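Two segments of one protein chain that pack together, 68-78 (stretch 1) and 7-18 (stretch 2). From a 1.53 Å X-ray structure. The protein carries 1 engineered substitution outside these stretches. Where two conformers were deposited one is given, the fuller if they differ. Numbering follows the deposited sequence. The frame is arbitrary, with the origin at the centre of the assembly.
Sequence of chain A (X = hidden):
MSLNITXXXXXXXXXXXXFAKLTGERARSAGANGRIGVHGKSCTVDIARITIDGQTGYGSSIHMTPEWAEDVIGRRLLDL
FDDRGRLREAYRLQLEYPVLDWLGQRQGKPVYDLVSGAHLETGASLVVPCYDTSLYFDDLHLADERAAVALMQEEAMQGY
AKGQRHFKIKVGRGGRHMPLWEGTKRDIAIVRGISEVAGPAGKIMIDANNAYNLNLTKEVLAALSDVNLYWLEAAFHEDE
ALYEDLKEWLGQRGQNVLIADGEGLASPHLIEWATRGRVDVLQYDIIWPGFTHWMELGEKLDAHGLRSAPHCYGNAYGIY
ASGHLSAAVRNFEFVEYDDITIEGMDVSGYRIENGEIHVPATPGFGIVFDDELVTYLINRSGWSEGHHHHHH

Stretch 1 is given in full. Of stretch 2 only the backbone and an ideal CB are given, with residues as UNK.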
# COMPACT_ATOMS: atom_id res chain seq x y z
N TRP A 68 -22.24 15.26 2.54
CA TRP A 68 -21.83 14.39 3.64
C TRP A 68 -21.09 15.23 4.68
O TRP A 68 -21.38 15.16 5.87
CB TRP A 68 -20.91 13.29 3.10
CG TRP A 68 -20.46 12.22 4.10
CD1 TRP A 68 -20.99 10.97 4.24
CD2 TRP A 68 -19.36 12.30 5.02
NE1 TRP A 68 -20.30 10.27 5.22
CE2 TRP A 68 -19.30 11.07 5.71
CE3 TRP A 68 -18.42 13.29 5.34
CZ2 TRP A 68 -18.35 10.80 6.69
CZ3 TRP A 68 -17.49 13.03 6.31
CH2 TRP A 68 -17.46 11.81 6.99
N ALA A 69 -20.13 16.03 4.22
CA ALA A 69 -19.30 16.80 5.13
C ALA A 69 -20.13 17.83 5.89
O ALA A 69 -19.88 18.10 7.06
CB ALA A 69 -18.18 17.47 4.36
N GLU A 70 -21.11 18.43 5.21
CA GLU A 70 -21.94 19.45 5.83
C GLU A 70 -22.53 18.92 7.13
O GLU A 70 -22.61 19.64 8.13
CB GLU A 70 -23.06 19.87 4.87
CG GLU A 70 -23.88 21.07 5.34
CD GLU A 70 -24.96 20.69 6.34
OE1 GLU A 70 -25.44 19.54 6.29
OE2 GLU A 70 -25.34 21.55 7.17
N ASP A 71 -22.90 17.64 7.12
CA ASP A 71 -23.52 17.00 8.28
C ASP A 71 -22.53 16.69 9.41
O ASP A 71 -22.95 16.35 10.52
CB ASP A 71 -24.22 15.72 7.84
CG ASP A 71 -25.25 15.26 8.85
OD1 ASP A 71 -26.12 16.08 9.22
OD2 ASP A 71 -25.18 14.09 9.28
N VAL A 72 -21.24 16.79 9.14
CA VAL A 72 -20.23 16.54 10.16
C VAL A 72 -19.75 17.82 10.83
O VAL A 72 -19.27 17.78 11.96
CB VAL A 72 -19.04 15.76 9.56
CG1 VAL A 72 -18.00 15.45 10.62
CG2 VAL A 72 -19.54 14.46 8.94
N ILE A 73 -19.87 18.96 10.14
CA ILE A 73 -19.48 20.23 10.74
C ILE A 73 -20.25 20.42 12.05
O ILE A 73 -21.46 20.19 12.08
CB ILE A 73 -19.76 21.43 9.81
CG1 ILE A 73 -19.05 21.25 8.46
CG2 ILE A 73 -19.40 22.77 10.50
CD1 ILE A 73 -17.56 20.99 8.55
N GLY A 74 -19.55 20.82 13.10
CA GLY A 74 -20.18 21.05 14.40
C GLY A 74 -20.15 19.85 15.33
O GLY A 74 -20.37 20.00 16.54
N ARG A 75 -19.89 18.67 14.80
CA ARG A 75 -19.76 17.49 15.65
C ARG A 75 -18.50 17.52 16.51
O ARG A 75 -17.46 18.05 16.10
CB ARG A 75 -19.84 16.20 14.81
CG ARG A 75 -21.19 15.97 14.12
CD ARG A 75 -21.26 14.59 13.50
NE ARG A 75 -22.39 14.42 12.58
CZ ARG A 75 -23.43 13.62 12.81
NH1 ARG A 75 -23.50 12.92 13.94
NH2 ARG A 75 -24.40 13.52 11.91
N ARG A 76 -18.60 16.98 17.72
CA ARG A 76 -17.45 16.87 18.60
C ARG A 76 -16.52 15.75 18.12
O ARG A 76 -16.99 14.66 17.79
CB ARG A 76 -17.91 16.61 20.04
CG ARG A 76 -18.94 17.62 20.53
CD ARG A 76 -19.37 17.37 21.97
NE ARG A 76 -20.43 18.30 22.37
CZ ARG A 76 -20.22 19.45 23.01
NH1 ARG A 76 -19.00 19.82 23.36
NH2 ARG A 76 -21.25 20.23 23.32
N LEU A 77 -15.23 16.03 18.06
CA LEU A 77 -14.23 15.03 17.65
C LEU A 77 -14.38 13.73 18.45
O LEU A 77 -14.30 12.64 17.88
CB LEU A 77 -12.80 15.56 17.77
CG LEU A 77 -11.67 14.55 17.53
CD1 LEU A 77 -11.75 13.94 16.13
CD2 LEU A 77 -10.33 15.23 17.73
N LEU A 78 -14.61 13.83 19.75
CA LEU A 78 -14.79 12.63 20.57
C LEU A 78 -15.91 11.73 20.05
O LEU A 78 -15.84 10.51 20.17
CB LEU A 78 -15.09 12.98 22.02
CG LEU A 78 -13.92 13.41 22.90
CD1 LEU A 78 -14.44 13.84 24.26
CD2 LEU A 78 -12.89 12.29 23.04
N UNK A 7 -6.94 12.57 26.07
CA UNK A 7 -6.63 13.98 26.11
C UNK A 7 -7.39 14.81 25.09
O UNK A 7 -7.10 15.99 24.90
CB UNK A 7 -5.13 14.17 25.90
N UNK A 8 -8.35 14.20 24.41
CA UNK A 8 -9.24 14.97 23.55
C UNK A 8 -10.32 15.59 24.41
O UNK A 8 -11.07 14.87 25.07
CB UNK A 8 -9.85 14.10 22.45
N UNK A 9 -10.38 16.92 24.42
CA UNK A 9 -11.40 17.64 25.17
C UNK A 9 -12.74 17.58 24.44
O UNK A 9 -12.78 17.53 23.21
CB UNK A 9 -10.98 19.09 25.39
N UNK A 10 -13.83 17.58 25.19
CA UNK A 10 -15.14 17.43 24.57
C UNK A 10 -15.61 18.69 23.83
O UNK A 10 -16.58 18.64 23.09
CB UNK A 10 -16.17 17.05 25.64
N UNK A 11 -14.92 19.81 24.03
CA UNK A 11 -15.30 21.04 23.34
C UNK A 11 -14.71 21.14 21.93
O UNK A 11 -15.07 22.03 21.17
CB UNK A 11 -14.86 22.25 24.17
N UNK A 12 -13.79 20.23 21.60
CA UNK A 12 -13.12 20.28 20.29
C UNK A 12 -14.06 19.77 19.21
O UNK A 12 -14.43 18.60 19.20
CB UNK A 12 -11.83 19.46 20.30
N UNK A 13 -14.44 20.66 18.29
CA UNK A 13 -15.42 20.33 17.28
C UNK A 13 -14.84 20.47 15.88
O UNK A 13 -13.89 21.23 15.65
CB UNK A 13 -16.66 21.22 17.43
N UNK A 14 -15.44 19.73 14.95
CA UNK A 14 -15.13 19.89 13.54
C UNK A 14 -15.66 21.24 13.08
O UNK A 14 -16.86 21.50 13.15
CB UNK A 14 -15.72 18.75 12.71
N UNK A 15 -14.77 22.13 12.65
CA UNK A 15 -15.16 23.48 12.24
C UNK A 15 -15.24 23.63 10.72
O UNK A 15 -16.07 24.37 10.20
CB UNK A 15 -14.17 24.50 12.80
N UNK A 16 -14.38 22.90 10.01
CA UNK A 16 -14.34 23.04 8.56
C UNK A 16 -13.78 21.76 7.94
O UNK A 16 -12.95 21.08 8.56
CB UNK A 16 -13.50 24.25 8.15
N UNK A 17 -14.30 21.42 6.77
CA UNK A 17 -13.79 20.32 5.97
C UNK A 17 -13.65 20.83 4.54
O UNK A 17 -14.60 21.39 3.98
CB UNK A 17 -14.70 19.10 6.05
N UNK A 18 -12.46 20.67 3.96
CA UNK A 18 -12.18 21.12 2.61
C UNK A 18 -11.60 19.96 1.83
O UNK A 18 -10.94 19.10 2.40
CB UNK A 18 -11.23 22.32 2.61

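Position 7 has its CB direction away from stretch 1 and nothing of that stretch within reach. Its backbone angles (-92/9) are open to most residues, so little is decided here; the residue is Gly7.

At position 8 the CA-to-CB bond points toward stretch 1, and the ideal CB lies 3.6 Å from Leu78 CD2, with Leu77 CD2 a little farther off. Two leucines offer an apolar surface that would suit valine, leucine, isoleucine or methionine. The residue is Ile8, whose CB lies 3.5 Å from Leu78 CD2 and whose CG2 reaches 4.0 Å from Leu77 CD2.

Position 9 points away and could hold almost any polar residue; it is Gln9, the first residue of a type I turn that ends at position 12. At position 10 the CB points sideways, 3.9 Å from Leu78 CD1. The carbonyl, which any residue would supply, accepts a hydrogen bond from the guanidinium of Arg76 (NH1 to O of residue 10, 2.7 Å), so a small or polar side chain suffices. Ser10 is found. Position 11 points away, and its turn conformation favours aspartate, asparagine or serine; it is Asp11.

Position 12 points sideways, its ideal CB 4.7 Å from Leu77 CB, and tolerates many side chains, large ones included. The backbone does the work: Leu77 N donates to the carbonyl O of residue 12 at 2.9 Å. The residue is Trp12, and a water joins its O (2.9 Å) to Leu78 N (2.9 Å from the water O).

Position 13 forms the single bridge with Arg76. Its CB points sideways beside the carbonyls of Gly74 and Arg75, where a long, flexible or polar chain would fit, although the nearby Arg76 might seem to favour an acid. The residue is Lys13: its CE lies over one face of the guanidinium, 3.9 Å from Arg76 CZ, and its NZ is 4.0 Å from Arg76 NH2, like charges side by side.

Position 14 points toward stretch 1, its N donating to Arg75 O (2.9 Å) and its O accepting from Gly74 N (2.8 Å). Between Val72 and Ile73, a compact apolar residue is expected. Val14 places CG2 4.2 Å from Val72 CG1 and CG1 4.0 Å from Ile73 CD1.

Positions 15 and 16 point away and suit polar chains; they are Glu15 and Lys16.

Position 17 turns toward Ala69 and Ile73, inviting a branched aliphatic residue. Ile17 CD1 lies 3.9 Å from Ala69 CB and 4.0 Å from Val72 CB. Position 18 points away; Glu18 makes no contact with stretch 1.

Stretch 2 (7-18) GIQSDWKVEKIE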
# COMPACT_ATOMS: atom_id res chain seq x y z
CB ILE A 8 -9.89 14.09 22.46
CG1 ILE A 8 -8.82 13.45 21.59
CG2 ILE A 8 -10.89 14.92 21.63
CD1 ILE A 8 -9.36 12.51 20.52
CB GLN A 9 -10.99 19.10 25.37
CG GLN A 9 -9.56 19.27 25.86
CD GLN A 9 -9.29 18.57 27.18
OE1 GLN A 9 -10.20 18.39 28.00
NE2 GLN A 9 -8.04 18.19 27.41
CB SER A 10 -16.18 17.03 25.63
OG SER A 10 -16.32 18.07 26.58
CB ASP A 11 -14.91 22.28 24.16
CG ASP A 11 -13.41 22.42 24.34
OD1 ASP A 11 -12.78 21.45 24.81
OD2 ASP A 11 -12.86 23.49 24.00
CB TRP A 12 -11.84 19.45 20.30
CG TRP A 12 -10.75 19.96 21.21
CD1 TRP A 12 -10.74 21.14 21.90
CD2 TRP A 12 -9.53 19.29 21.54
NE1 TRP A 12 -9.58 21.24 22.64
CE2 TRP A 12 -8.82 20.13 22.43
CE3 TRP A 12 -8.96 18.07 21.16
CZ2 TRP A 12 -7.57 19.77 22.95
CZ3 TRP A 12 -7.72 17.72 21.68
CH2 TRP A 12 -7.04 18.58 22.56
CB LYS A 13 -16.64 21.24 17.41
CG LYS A 13 -17.44 21.04 18.70
CD LYS A 13 -18.59 22.04 18.80
CE LYS A 13 -19.54 21.63 19.91
NZ LYS A 13 -20.41 22.76 20.36
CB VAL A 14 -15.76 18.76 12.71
CG1 VAL A 14 -15.44 18.97 11.23
CG2 VAL A 14 -15.27 17.40 13.20
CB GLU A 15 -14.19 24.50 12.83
CG GLU A 15 -14.13 24.44 14.35
CD GLU A 15 -12.95 25.19 14.93
OE1 GLU A 15 -12.01 25.54 14.18
OE2 GLU A 15 -12.98 25.44 16.15
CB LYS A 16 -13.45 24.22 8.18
CG LYS A 16 -13.62 24.74 6.77
CD LYS A 16 -12.73 25.99 6.57
CE LYS A 16 -13.08 26.73 5.30
NZ LYS A 16 -12.32 28.01 5.17
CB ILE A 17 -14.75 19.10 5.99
CG1 ILE A 17 -14.84 18.52 7.40
CG2 ILE A 17 -14.25 18.02 5.00
CD1 ILE A 17 -15.99 17.51 7.56
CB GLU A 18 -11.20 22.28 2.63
CG GLU A 18 -11.69 23.46 3.43
CD GLU A 18 -10.57 24.44 3.74
OE1 GLU A 18 -9.88 24.25 4.76
OE2 GLU A 18 -10.40 25.39 2.95
O HOH W 1 -14.28 16.43 21.06
O HOH W 2 -21.52 22.46 17.35
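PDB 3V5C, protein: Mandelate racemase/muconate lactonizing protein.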